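Local coordinates for CDP-glucose-4,6-dehydratase (Yersinia pseudotuberculosis, PDB 1RKX), which catalyses the NAD-dependent 4,6-dehydration of CDP-D-glucose and belongs to the short-chain dehydrogenase/reductase (SDR) family, at residues 71-76 / 115-120; 80-85 / 248-253; 214-219 / 331-336; 280-285 / 321-326. All coordinates share one frame; numbering follows the deposited sequence.

Interaction 1: residues 71-76 / 115-120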
loop_
_atom_site.group_PDB
_atom_site.type_symbol
_atom_site.label_atom_id
_atom_site.label_comp_id
_atom_site.label_asym_id
_atom_site.label_seq_id
_atom_site.Cartn_x
_atom_site.Cartn_y
_atom_site.Cartn_z
ATOM N N LYS C 71 -11.084 13.373 38.313
ATOM C CA LYS C 71 -10.327 14.571 38.660
ATOM C C LYS C 71 -9.997 15.373 37.402
ATOM O O LYS C 71 -9.953 16.598 37.439
ATOM C CB LYS C 71 -9.037 14.199 39.392
ATOM C CG LYS C 71 -8.214 15.407 39.810
ATOM C CD LYS C 71 -6.970 14.995 40.575
ATOM C CE LYS C 71 -6.146 16.212 40.942
ATOM N NZ LYS C 71 -4.924 15.847 41.702
ATOM N N LEU C 72 -9.763 14.676 36.291
ATOM C CA LEU C 72 -9.456 15.344 35.027
ATOM C C LEU C 72 -10.723 15.995 34.471
ATOM O O LEU C 72 -10.683 17.117 33.963
ATOM C CB LEU C 72 -8.890 14.341 34.018
ATOM C CG LEU C 72 -8.603 14.870 32.609
ATOM C CD1 LEU C 72 -7.689 16.091 32.666
ATOM C CD2 LEU C 72 -7.962 13.757 31.783
ATOM N N LEU C 73 -11.843 15.282 34.568
ATOM C CA LEU C 73 -13.127 15.795 34.095
ATOM C C LEU C 73 -13.470 17.085 34.840
ATOM O O LEU C 73 -13.868 18.082 34.231
ATOM C CB LEU C 73 -14.221 14.753 34.333
ATOM C CG LEU C 73 -15.693 15.177 34.244
ATOM C CD1 LEU C 73 -16.049 15.554 32.809
ATOM C CD2 LEU C 73 -16.572 14.022 34.738
ATOM N N GLU C 74 -13.313 17.057 36.161
ATOM C CA GLU C 74 -13.606 18.220 36.992
ATOM C C GLU C 74 -12.684 19.392 36.681
ATOM O O GLU C 74 -13.136 20.534 36.594
ATOM C CB GLU C 74 -13.486 17.862 38.476
ATOM C CG GLU C 74 -14.563 16.918 38.977
ATOM C CD GLU C 74 -15.960 17.464 38.758
ATOM O OE1 GLU C 74 -16.236 18.600 39.200
ATOM O OE2 GLU C 74 -16.784 16.755 38.142
ATOM N N SER C 75 -11.394 19.107 36.523
ATOM C CA SER C 75 -10.416 20.148 36.224
ATOM C C SER C 75 -10.780 20.860 34.923
ATOM O O SER C 75 -10.618 22.078 34.799
ATOM C CB SER C 75 -9.014 19.541 36.111
ATOM O OG SER C 75 -8.041 20.535 35.831
ATOM N N ILE C 76 -11.279 20.098 33.958
ATOM C CA ILE C 76 -11.666 20.656 32.673
ATOM C C ILE C 76 -13.013 21.381 32.755
ATOM O O ILE C 76 -13.157 22.496 32.246
ATOM C CB ILE C 76 -11.736 19.547 31.595
ATOM C CG1 ILE C 76 -10.328 18.981 31.358
ATOM C CG2 ILE C 76 -12.324 20.107 30.303
ATOM C CD1 ILE C 76 -10.273 17.768 30.439
ATOM N N LEU C 115 -10.418 12.922 26.178
ATOM C CA LEU C 115 -11.432 13.052 25.135
ATOM C C LEU C 115 -12.841 12.861 25.696
ATOM O O LEU C 115 -13.781 13.536 25.270
ATOM C CB LEU C 115 -11.160 12.054 24.002
ATOM C CG LEU C 115 -9.846 12.309 23.247
ATOM C CD1 LEU C 115 -9.555 11.166 22.274
ATOM C CD2 LEU C 115 -9.948 13.639 22.502
ATOM N N GLU C 116 -12.988 11.959 26.664
ATOM C CA GLU C 116 -14.294 11.725 27.279
ATOM C C GLU C 116 -14.737 12.979 28.039
ATOM O O GLU C 116 -15.903 13.377 27.982
ATOM C CB GLU C 116 -14.218 10.530 28.238
ATOM C CG GLU C 116 -15.552 10.100 28.855
ATOM C CD GLU C 116 -16.542 9.543 27.839
ATOM O OE1 GLU C 116 -16.177 9.341 26.659
ATOM O OE2 GLU C 116 -17.704 9.298 28.235
ATOM N N ALA C 117 -13.799 13.605 28.747
ATOM C CA ALA C 117 -14.105 14.816 29.503
ATOM C C ALA C 117 -14.555 15.917 28.549
ATOM O O ALA C 117 -15.544 16.612 28.795
ATOM C CB ALA C 117 -12.879 15.269 30.286
ATOM N N ILE C 118 -13.826 16.067 27.447
ATOM C CA ILE C 118 -14.147 17.080 26.455
ATOM C C ILE C 118 -15.535 16.832 25.870
ATOM O O ILE C 118 -16.320 17.764 25.667
ATOM C CB ILE C 118 -13.088 17.084 25.329
ATOM C CG1 ILE C 118 -11.748 17.547 25.907
ATOM C CG2 ILE C 118 -13.541 17.977 24.173
ATOM C CD1 ILE C 118 -10.582 17.486 24.935
ATOM N N ARG C 119 -15.831 15.561 25.621
ATOM C CA ARG C 119 -17.112 15.152 25.067
ATOM C C ARG C 119 -18.281 15.591 25.952
ATOM O O ARG C 119 -19.283 16.117 25.466
ATOM C CB ARG C 119 -17.120 13.628 24.908
ATOM C CG ARG C 119 -18.367 13.041 24.287
ATOM C CD ARG C 119 -18.115 11.601 23.858
ATOM N NE ARG C 119 -18.279 10.614 24.923
ATOM C CZ ARG C 119 -19.440 10.048 25.236
ATOM N NH1 ARG C 119 -20.539 10.379 24.565
ATOM N NH2 ARG C 119 -19.502 9.135 26.198
ATOM N N HIS C 120 -18.142 15.392 27.257
ATOM C CA HIS C 120 -19.208 15.742 28.190
ATOM C C HIS C 120 -19.276 17.201 28.623
ATOM O O HIS C 120 -20.365 17.745 28.795
ATOM C CB HIS C 120 -19.132 14.833 29.414
ATOM C CG HIS C 120 -19.389 13.393 29.098
ATOM N ND1 HIS C 120 -20.541 12.966 28.473
ATOM C CD2 HIS C 120 -18.633 12.285 29.290
ATOM C CE1 HIS C 120 -20.484 11.658 28.293
ATOM N NE2 HIS C 120 -19.336 11.221 28.780
#

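Interaction 2: residues 80-85 / 248-253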
loop_
_atom_site.group_PDB
_atom_site.type_symbol
_atom_site.label_atom_id
_atom_site.label_comp_id
_atom_site.label_asym_id
_atom_site.label_seq_id
_atom_site.Cartn_x
_atom_site.Cartn_y
_atom_site.Cartn_z
ATOM N N GLN C 80 -13.670 25.234 31.642
ATOM C CA GLN C 80 -14.421 25.540 30.421
ATOM C C GLN C 80 -13.498 26.035 29.300
ATOM O O GLN C 80 -13.677 27.132 28.768
ATOM C CB GLN C 80 -15.485 26.607 30.705
ATOM C CG GLN C 80 -16.521 26.204 31.748
ATOM C CD GLN C 80 -17.490 25.159 31.241
ATOM O OE1 GLN C 80 -18.194 25.377 30.257
ATOM N NE2 GLN C 80 -17.536 24.013 31.918
ATOM N N PRO C 81 -12.498 25.229 28.920
ATOM C CA PRO C 81 -11.577 25.644 27.856
ATOM C C PRO C 81 -12.212 25.628 26.467
ATOM O O PRO C 81 -13.158 24.885 26.217
ATOM C CB PRO C 81 -10.452 24.619 27.971
ATOM C CG PRO C 81 -11.215 23.371 28.309
ATOM C CD PRO C 81 -12.172 23.872 29.393
ATOM N N GLU C 82 -11.681 26.455 25.569
ATOM C CA GLU C 82 -12.165 26.513 24.192
ATOM C C GLU C 82 -11.136 25.770 23.347
ATOM O O GLU C 82 -11.429 25.305 22.248
ATOM C CB GLU C 82 -12.216 27.949 23.681
ATOM C CG GLU C 82 -12.925 28.947 24.554
ATOM C CD GLU C 82 -12.682 30.357 24.055
ATOM O OE1 GLU C 82 -13.150 30.672 22.937
ATOM O OE2 GLU C 82 -12.006 31.134 24.772
ATOM N N ILE C 83 -9.920 25.692 23.872
ATOM C CA ILE C 83 -8.825 25.026 23.183
ATOM C C ILE C 83 -8.067 24.129 24.153
ATOM O O ILE C 83 -7.763 24.528 25.282
ATOM C CB ILE C 83 -7.843 26.056 22.582
ATOM C CG1 ILE C 83 -8.585 26.982 21.614
ATOM C CG2 ILE C 83 -6.715 25.334 21.843
ATOM C CD1 ILE C 83 -7.737 28.131 21.083
ATOM N N VAL C 84 -7.751 22.919 23.701
ATOM C CA VAL C 84 -7.033 21.968 24.529
ATOM C C VAL C 84 -5.813 21.384 23.821
ATOM O O VAL C 84 -5.893 20.979 22.664
ATOM C CB VAL C 84 -7.934 20.783 24.937
ATOM C CG1 VAL C 84 -7.115 19.767 25.734
ATOM C CG2 VAL C 84 -9.124 21.279 25.753
ATOM N N PHE C 85 -4.688 21.355 24.525
ATOM C CA PHE C 85 -3.457 20.760 24.013
ATOM C C PHE C 85 -3.129 19.624 24.974
ATOM O O PHE C 85 -2.854 19.863 26.157
ATOM C CB PHE C 85 -2.296 21.759 24.018
ATOM C CG PHE C 85 -2.396 22.821 22.960
ATOM C CD1 PHE C 85 -2.958 24.062 23.253
ATOM C CD2 PHE C 85 -1.907 22.591 21.674
ATOM C CE1 PHE C 85 -3.027 25.065 22.278
ATOM C CE2 PHE C 85 -1.970 23.584 20.689
ATOM C CZ PHE C 85 -2.532 24.826 20.993
ATOM N N LYS C 248 -6.450 27.230 13.218
ATOM C CA LYS C 248 -7.252 26.786 12.090
ATOM C C LYS C 248 -8.408 25.889 12.513
ATOM O O LYS C 248 -9.504 26.001 11.976
ATOM C CB LYS C 248 -6.377 26.080 11.052
ATOM C CG LYS C 248 -5.546 27.044 10.224
ATOM C CD LYS C 248 -4.893 26.350 9.048
ATOM C CE LYS C 248 -4.274 27.355 8.087
ATOM N NZ LYS C 248 -3.224 28.186 8.736
ATOM N N LEU C 249 -8.164 24.998 13.470
ATOM C CA LEU C 249 -9.221 24.119 13.965
ATOM C C LEU C 249 -10.324 24.978 14.583
ATOM O O LEU C 249 -11.512 24.698 14.426
ATOM C CB LEU C 249 -8.669 23.167 15.032
ATOM C CG LEU C 249 -7.767 22.025 14.554
ATOM C CD1 LEU C 249 -7.028 21.424 15.745
ATOM C CD2 LEU C 249 -8.599 20.982 13.834
ATOM N N TYR C 250 -9.912 26.026 15.286
ATOM C CA TYR C 250 -10.849 26.923 15.950
ATOM C C TYR C 250 -11.687 27.720 14.954
ATOM O O TYR C 250 -12.919 27.685 14.994
ATOM C CB TYR C 250 -10.083 27.893 16.856
ATOM C CG TYR C 250 -10.964 28.750 17.745
ATOM C CD1 TYR C 250 -11.120 28.453 19.097
ATOM C CD2 TYR C 250 -11.647 29.855 17.231
ATOM C CE1 TYR C 250 -11.929 29.231 19.920
ATOM C CE2 TYR C 250 -12.466 30.640 18.046
ATOM C CZ TYR C 250 -12.601 30.323 19.388
ATOM O OH TYR C 250 -13.407 31.093 20.198
ATOM N N THR C 251 -11.006 28.421 14.055
ATOM C CA THR C 251 -11.673 29.266 13.070
ATOM C C THR C 251 -12.289 28.558 11.872
ATOM O O THR C 251 -13.406 28.880 11.482
ATOM C CB THR C 251 -10.714 30.343 12.542
ATOM O OG1 THR C 251 -9.687 29.719 11.764
ATOM C CG2 THR C 251 -10.076 31.101 13.699
ATOM N N ASP C 252 -11.574 27.603 11.284
ATOM C CA ASP C 252 -12.095 26.905 10.112
ATOM C C ASP C 252 -12.882 25.638 10.421
ATOM O O ASP C 252 -13.849 25.329 9.728
ATOM C CB ASP C 252 -10.963 26.599 9.128
ATOM C CG ASP C 252 -10.329 27.859 8.567
ATOM O OD1 ASP C 252 -11.011 28.904 8.551
ATOM O OD2 ASP C 252 -9.159 27.806 8.132
ATOM N N GLY C 253 -12.467 24.895 11.442
ATOM C CA GLY C 253 -13.209 23.704 11.807
ATOM C C GLY C 253 -12.677 22.324 11.457
ATOM O O GLY C 253 -11.467 22.089 11.390
#

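Interaction 3: residues 214-219 / 331-336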
loop_
_atom_site.group_PDB
_atom_site.type_symbol
_atom_site.label_atom_id
_atom_site.label_comp_id
_atom_site.label_asym_id
_atom_site.label_seq_id
_atom_site.Cartn_x
_atom_site.Cartn_y
_atom_site.Cartn_z
ATOM N N ALA C 214 28.166 18.008 30.279
ATOM C CA ALA C 214 29.607 17.828 30.168
ATOM C C ALA C 214 30.280 19.199 30.157
ATOM O O ALA C 214 31.219 19.444 30.917
ATOM C CB ALA C 214 29.944 17.069 28.890
ATOM N N PHE C 215 29.795 20.083 29.288
ATOM C CA PHE C 215 30.338 21.434 29.178
ATOM C C PHE C 215 30.244 22.099 30.543
ATOM O O PHE C 215 31.170 22.770 31.001
ATOM C CB PHE C 215 29.532 22.253 28.163
ATOM C CG PHE C 215 29.749 21.848 26.729
ATOM C CD1 PHE C 215 29.070 22.501 25.707
ATOM C CD2 PHE C 215 30.644 20.835 26.395
ATOM C CE1 PHE C 215 29.277 22.155 24.372
ATOM C CE2 PHE C 215 30.859 20.480 25.063
ATOM C CZ PHE C 215 30.175 21.143 24.051
ATOM N N GLU C 216 29.099 21.889 31.177
ATOM C CA GLU C 216 28.786 22.429 32.491
ATOM C C GLU C 216 29.893 22.132 33.500
ATOM O O GLU C 216 30.328 23.018 34.236
ATOM C CB GLU C 216 27.479 21.807 32.966
ATOM C CG GLU C 216 26.604 22.694 33.797
ATOM C CD GLU C 216 25.249 22.067 34.022
ATOM O OE1 GLU C 216 25.188 21.006 34.677
ATOM O OE2 GLU C 216 24.248 22.625 33.534
ATOM N N GLN C 217 30.340 20.882 33.531
ATOM C CA GLN C 217 31.381 20.464 34.460
ATOM C C GLN C 217 32.766 20.465 33.826
ATOM O O GLN C 217 33.691 19.840 34.343
ATOM C CB GLN C 217 31.069 19.066 34.995
ATOM C CG GLN C 217 29.748 18.968 35.736
ATOM C CD GLN C 217 29.483 17.576 36.283
ATOM O OE1 GLN C 217 28.459 17.335 36.924
ATOM N NE2 GLN C 217 30.406 16.651 36.031
ATOM N N SER C 218 32.907 21.172 32.710
ATOM C CA SER C 218 34.184 21.243 32.014
ATOM C C SER C 218 34.742 19.845 31.782
ATOM O O SER C 218 35.956 19.642 31.772
ATOM C CB SER C 218 35.185 22.074 32.819
ATOM O OG SER C 218 34.748 23.416 32.939
ATOM N N GLN C 219 33.841 18.883 31.607
ATOM C CA GLN C 219 34.222 17.498 31.358
ATOM C C GLN C 219 34.057 17.220 29.868
ATOM O O GLN C 219 33.116 17.702 29.242
ATOM C CB GLN C 219 33.319 16.548 32.149
ATOM C CG GLN C 219 33.405 16.699 33.654
ATOM C CD GLN C 219 34.770 16.330 34.190
ATOM O OE1 GLN C 219 35.245 15.212 33.991
ATOM N NE2 GLN C 219 35.410 17.270 34.876
ATOM N N GLY C 331 23.319 29.124 24.295
ATOM C CA GLY C 331 23.059 30.411 24.910
ATOM C C GLY C 331 22.131 30.293 26.105
ATOM O O GLY C 331 22.400 30.845 27.177
ATOM N N TRP C 332 21.029 29.570 25.921
ATOM C CA TRP C 332 20.059 29.379 26.988
ATOM C C TRP C 332 20.731 28.740 28.198
ATOM O O TRP C 332 20.569 29.197 29.331
ATOM C CB TRP C 332 18.913 28.487 26.497
ATOM C CG TRP C 332 17.680 28.555 27.347
ATOM C CD1 TRP C 332 16.546 29.267 27.087
ATOM C CD2 TRP C 332 17.456 27.884 28.593
ATOM N NE1 TRP C 332 15.627 29.081 28.089
ATOM C CE2 TRP C 332 16.158 28.238 29.028
ATOM C CE3 TRP C 332 18.224 27.020 29.385
ATOM C CZ2 TRP C 332 15.607 27.759 30.223
ATOM C CZ3 TRP C 332 17.677 26.542 30.577
ATOM C CH2 TRP C 332 16.379 26.914 30.982
ATOM N N HIS C 333 21.517 27.703 27.966
ATOM C CA HIS C 333 22.160 27.038 29.081
ATOM C C HIS C 333 23.105 27.925 29.889
ATOM O O HIS C 333 22.955 28.035 31.107
ATOM C CB HIS C 333 22.906 25.794 28.613
ATOM C CG HIS C 333 22.975 24.724 29.653
ATOM N ND1 HIS C 333 21.848 24.110 30.158
ATOM C CD2 HIS C 333 24.028 24.174 30.303
ATOM C CE1 HIS C 333 22.205 23.227 31.073
ATOM N NE2 HIS C 333 23.522 23.246 31.180
ATOM N N LYS C 334 24.071 28.559 29.232
ATOM C CA LYS C 334 25.006 29.400 29.974
ATOM C C LYS C 334 24.336 30.571 30.685
ATOM O O LYS C 334 24.816 31.021 31.724
ATOM C CB LYS C 334 26.159 29.885 29.083
ATOM C CG LYS C 334 25.785 30.400 27.714
ATOM C CD LYS C 334 27.041 30.873 26.974
ATOM C CE LYS C 334 28.122 29.791 26.932
ATOM N NZ LYS C 334 29.373 30.254 26.262
ATOM N N ASN C 335 23.230 31.071 30.145
ATOM C CA ASN C 335 22.541 32.152 30.829
ATOM C C ASN C 335 21.947 31.579 32.111
ATOM O O ASN C 335 21.955 32.228 33.158
ATOM C CB ASN C 335 21.441 32.754 29.957
ATOM C CG ASN C 335 21.922 33.965 29.174
ATOM O OD1 ASN C 335 22.428 33.842 28.053
ATOM N ND2 ASN C 335 21.788 35.148 29.776
ATOM N N TRP C 336 21.439 30.353 32.025
ATOM C CA TRP C 336 20.869 29.685 33.188
ATOM C C TRP C 336 21.968 29.471 34.227
ATOM O O TRP C 336 21.775 29.738 35.413
ATOM C CB TRP C 336 20.268 28.335 32.783
ATOM C CG TRP C 336 19.922 27.463 33.951
ATOM C CD1 TRP C 336 18.966 27.696 34.899
ATOM C CD2 TRP C 336 20.562 26.239 34.319
ATOM N NE1 TRP C 336 18.974 26.694 35.837
ATOM C CE2 TRP C 336 19.944 25.785 35.506
ATOM C CE3 TRP C 336 21.601 25.480 33.765
ATOM C CZ2 TRP C 336 20.332 24.605 36.150
ATOM C CZ3 TRP C 336 21.986 24.304 34.405
ATOM C CH2 TRP C 336 21.350 23.881 35.587
#

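Interaction 4: residues 280-285 / 321-326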
loop_
_atom_site.group_PDB
_atom_site.type_symbol
_atom_site.label_atom_id
_atom_site.label_comp_id
_atom_site.label_asym_id
_atom_site.label_seq_id
_atom_site.Cartn_x
_atom_site.Cartn_y
_atom_site.Cartn_z
ATOM N N VAL C 280 30.599 22.774 20.664
ATOM C CA VAL C 280 31.888 23.047 21.289
ATOM C C VAL C 280 32.337 24.444 20.874
ATOM O O VAL C 280 32.886 25.198 21.677
ATOM C CB VAL C 280 32.960 22.023 20.845
ATOM C CG1 VAL C 280 34.353 22.541 21.176
ATOM C CG2 VAL C 280 32.728 20.696 21.547
ATOM N N LYS C 281 32.088 24.781 19.613
ATOM C CA LYS C 281 32.460 26.079 19.070
ATOM C C LYS C 281 31.603 27.190 19.659
ATOM O O LYS C 281 32.091 28.287 19.927
ATOM C CB LYS C 281 32.316 26.073 17.547
ATOM C CG LYS C 281 33.178 25.033 16.852
ATOM C CD LYS C 281 32.976 25.057 15.345
ATOM C CE LYS C 281 33.804 23.979 14.663
ATOM N NZ LYS C 281 33.597 23.969 13.189
ATOM N N TYR C 282 30.321 26.908 19.856
ATOM C CA TYR C 282 29.414 27.899 20.417
ATOM C C TYR C 282 29.673 28.091 21.902
ATOM O O TYR C 282 29.474 29.182 22.439
ATOM C CB TYR C 282 27.961 27.473 20.197
ATOM C CG TYR C 282 27.534 27.495 18.749
ATOM C CD1 TYR C 282 26.354 26.876 18.342
ATOM C CD2 TYR C 282 28.305 28.142 17.781
ATOM C CE1 TYR C 282 25.952 26.899 17.009
ATOM C CE2 TYR C 282 27.912 28.171 16.448
ATOM C CZ TYR C 282 26.736 27.547 16.069
ATOM O OH TYR C 282 26.351 27.561 14.749
ATOM N N TRP C 283 30.124 27.029 22.561
ATOM C CA TRP C 283 30.400 27.090 23.987
ATOM C C TRP C 283 31.725 27.777 24.273
ATOM O O TRP C 283 31.785 28.719 25.062
ATOM C CB TRP C 283 30.408 25.685 24.587
ATOM C CG TRP C 283 30.483 25.693 26.080
ATOM C CD1 TRP C 283 31.612 25.746 26.848
ATOM C CD2 TRP C 283 29.377 25.697 26.991
ATOM N NE1 TRP C 283 31.276 25.782 28.182
ATOM C CE2 TRP C 283 29.911 25.754 28.298
ATOM C CE3 TRP C 283 27.985 25.659 26.830
ATOM C CZ2 TRP C 283 29.103 25.774 29.438
ATOM C CZ3 TRP C 283 27.179 25.680 27.964
ATOM C CH2 TRP C 283 27.743 25.737 29.252
ATOM N N GLY C 284 32.787 27.300 23.633
ATOM C CA GLY C 284 34.096 27.887 23.838
ATOM C C GLY C 284 34.857 27.213 24.962
ATOM O O GLY C 284 34.494 26.120 25.400
ATOM N N GLU C 285 35.912 27.872 25.430
ATOM C CA GLU C 285 36.744 27.342 26.503
ATOM C C GLU C 285 35.936 26.539 27.512
ATOM O O GLU C 285 34.926 27.009 28.033
ATOM C CB GLU C 285 37.478 28.480 27.212
ATOM C CG GLU C 285 38.462 29.220 26.319
ATOM C CD GLU C 285 39.239 30.288 27.061
ATOM O OE1 GLU C 285 39.947 29.941 28.032
ATOM O OE2 GLU C 285 39.143 31.474 26.675
ATOM N N ASN C 321 17.623 26.632 11.104
ATOM C CA ASN C 321 18.402 25.476 10.688
ATOM C C ASN C 321 18.984 24.945 11.991
ATOM O O ASN C 321 18.815 25.569 13.041
ATOM C CB ASN C 321 19.519 25.880 9.720
ATOM C CG ASN C 321 20.434 26.941 10.291
ATOM O OD1 ASN C 321 21.031 26.759 11.349
ATOM N ND2 ASN C 321 20.553 28.058 9.585
ATOM N N LEU C 322 19.671 23.810 11.944
ATOM C CA LEU C 322 20.217 23.245 13.169
ATOM C C LEU C 322 21.246 24.151 13.839
ATOM O O LEU C 322 21.184 24.367 15.049
ATOM C CB LEU C 322 20.823 21.865 12.908
ATOM C CG LEU C 322 21.129 21.078 14.189
ATOM C CD1 LEU C 322 19.882 21.025 15.067
ATOM C CD2 LEU C 322 21.605 19.676 13.844
ATOM N N ASN C 323 22.183 24.688 13.058
ATOM C CA ASN C 323 23.217 25.566 13.603
ATOM C C ASN C 323 22.613 26.692 14.432
ATOM O O ASN C 323 23.045 26.945 15.552
ATOM C CB ASN C 323 24.069 26.167 12.482
ATOM C CG ASN C 323 24.840 25.118 11.707
ATOM O OD1 ASN C 323 25.739 25.442 10.932
ATOM N ND2 ASN C 323 24.486 23.854 11.906
ATOM N N THR C 324 21.622 27.375 13.868
ATOM C CA THR C 324 20.957 28.462 14.568
ATOM C C THR C 324 20.392 27.928 15.883
ATOM O O THR C 324 20.583 28.523 16.949
ATOM C CB THR C 324 19.804 29.031 13.726
ATOM O OG1 THR C 324 20.327 29.588 12.515
ATOM C CG2 THR C 324 19.048 30.102 14.496
ATOM N N THR C 325 19.705 26.796 15.797
ATOM C CA THR C 325 19.099 26.161 16.967
ATOM C C THR C 325 20.130 25.812 18.041
ATOM O O THR C 325 19.920 26.096 19.223
ATOM C CB THR C 325 18.317 24.893 16.540
ATOM O OG1 THR C 325 17.156 25.298 15.800
ATOM C CG2 THR C 325 17.894 24.061 17.756
ATOM N N LEU C 326 21.245 25.211 17.637
ATOM C CA LEU C 326 22.293 24.846 18.592
ATOM C C LEU C 326 22.875 26.090 19.266
ATOM O O LEU C 326 23.252 26.058 20.437
ATOM C CB LEU C 326 23.412 24.063 17.890
ATOM C CG LEU C 326 23.067 22.645 17.418
ATOM C CD1 LEU C 326 24.244 22.040 16.662
ATOM C CD2 LEU C 326 22.710 21.783 18.628
#

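Interaction 1: residues 71-76 / 115-120
Ala117 presents its methyl group straight to helix 69-79, and two residues one turn apart close on it. Ile76 brings the tip of its longer branch, CD1, to within 3.6 Å of Ala117 CB. Leu73 works differently: its own backbone is the near surface, with Leu73 CA 3.9 Å from Ala117 CB, while its CD1 lies 3.9 Å from Ala117 CA. The first torsion, with CG anti to the backbone N (chi1 165°), brings CD1 beside Ala117 although the CB of Leu73 does not point at it. Because the residue facing helix 69-79 is so small, the two backbones come very close, with Leu73 CA and Ala117 CA 4.8 Å apart. No hydrogen bond crosses here; the tight part is purely apolar.

Next to this tight spot helix 100-121 turns polar and more open: Leu73 is still partly exposed, and His120 is exposed to solvent. Glu116 makes no contact with helix 69-79 and is gripped side-on by Arg119, NE to OE1 and NH2 to OE2, the latter a 2.7 Å salt bridge. His120 NE2 donates to the same Glu116 OE2 at 2.6 Å from well above the carboxylate plane, so one oxygen serves two donors and the histidine ring is tethered. Together these donors would probably keep the glutamate ionised. Tyr171 adds a bond to OE1, and Val101 of the second subunit packs on Glu116.

Both helices belong to the Rossmann-type domain and flank its parallel sheet: Leu72 and Ser75 rest on Tyr39 of strand 35-40, and Leu115 packs against helix 156-175.

Interaction 2: residues 80-85 / 248-253
The hydroxyl of Tyr250 donates to Glu82 OE1 at 2.8 Å, and it meets that oxygen nearly in line with the carboxylate C-O bond. The carboxylate is turned 68° from the plane of the phenol ring, yet OE1 lies at the ring's edge, 3.6 Å from Tyr250 CE1. Nearer the backbone, Glu82 CB sits in the plane of the ring, 4.0 Å from that same Tyr250 CE1, so the glutamate follows one edge of the tyrosine from its first methylene to its acid group. An extended chain beyond CG gives it the length to do so. The second oxygen, OE2, accepts from the backbone N of Arg11, which gives the carboxylate a hold on each of its oxygens.

Glu82 stands just ahead of strand 83-86, a central strand of the parallel Rossmann sheet, while Tyr250, 168 residues later, is in the last turn of helix 236-251, which packs against that sheet; the contact thus joins the start of a strand to the end of a helix.

The apolar share falls to Ile83, which crosses the tyrosine at about a right angle. Both CG1 and CD1 of Ile83 lie 3.9 Å from Tyr250 CD1. Tyr250 reaches them with CG set opposite its backbone N (chi1 -172°). Phe6 meets its ring edge-to-face, and Lys10 makes a cation-pi contact with it.

Interaction 3: residues 214-219 / 331-336
Glu216 and His333 make the polar link: His333 NE2 donates to Glu216 OE2 in a bent bond, with an N-H...O angle of 133°. Its modelled length of 2.5 Å between Glu216 OE2 and His333 NE2 is doubtfully short. The imidazole and carboxylate planes are only 13° apart, yet they are not coplanar: the nitrogen approaches OE2 from above the carboxylate plane, and the oxygen is in turn tilted out of the ring plane. Glu216 spans the gap with a chain extended beyond CG.

Aromatic rings crowd the same spot. Glu216 OE2 also lies at the edge of the Trp336 ring, in its plane and 2.9 Å from Trp336 CZ3, closer than normal packing allows, which leaves the fine placing of the carboxylate in doubt. Trp336 in turn lays CE3 over one face of the His333 imidazole, toward the rim, and this helps to fix the ring's rotation. Trp202 packs on both, edge-to-face against Trp336.

Backbone bonds finish the helix that carries the glutamate. Ser218, at positive phi, is the C' residue, with Gln219 N bonded to Ala214 O at 2.8 Å and Ser218 N to Phe215 O at 2.9 Å. The contact therefore combines a Schellman motif ending helix 207-216 with a histidine-carboxylate pair that ties the last turn of that helix to helix 322-338.

Interaction 4: residues 280-285 / 321-326
Tyr282 lays the edge of its ring against the first turns of helix 322-338. At that edge, near the ring plane, Asn323 O is 3.3 Å from Tyr282 CE1. Further along the same edge, Leu326 C is 3.7 Å from Tyr282 CD1. The ring hydroxyl bonds only weakly to Asn323 O, at 3.5 Å from Tyr282 OH, and it touches Asn323 CB as well. Leu326 supplies the apolar part, with its CB 3.9 Å from Tyr282 CE1. The touching surface is thus largely helix backbone and the methylenes next to it, met by one aromatic edge. The amide of Asn323 stands steeply to the phenol ring, their planes 75° apart.

Next come the groups that set this surface in place. Tyr282 has CG opposite its carbonyl carbon (chi1 -68°), which directs the ring from helix 272-283 across to the neighbouring helix, where it also rests on Glu327 and Val330. Leu326 points back and packs on Ile275, Gln278 and Met279, so each helix sends a side chain to the other. Just past Trp283, Gly284 leaves the helix with positive phi.

Outermost on the other side is Asn321, whose OD1 accepts from Thr324 N at 2.7 Å along an almost straight N-H...O line (173°). This Asn N-cap holds the first turn of helix 322-338, which contains the Asn323 carbonyl met by the tyrosine edge; Leu326 follows a turn later in this helix-helix contact.

Overall arrangement
The four contacts fall into two pairs on opposite sides of the chain's centre. Interactions 1 and 2 touch each other in the Rossmann-type part, where helix 69-79 leads into strand 83-86; Ile76 O meets Pro81 CD, and Ile118 packs on Val84. Interaction 1 is buried and apolar, whereas interaction 2, partly buried at the end of the sheet where strand 83-86 begins, adds a tyrosine-carboxylate bond. Interactions 3 and 4 share helix 322-338 and are partly buried too; Lys334 reaches the carbonyl of Trp283, and Phe215 packs on Trp283 and Val280. Interaction 3 relies on a histidine-carboxylate bond, interaction 4 on an aromatic edge against helix backbone. Centres within each pair lie 12 to 15 Å apart.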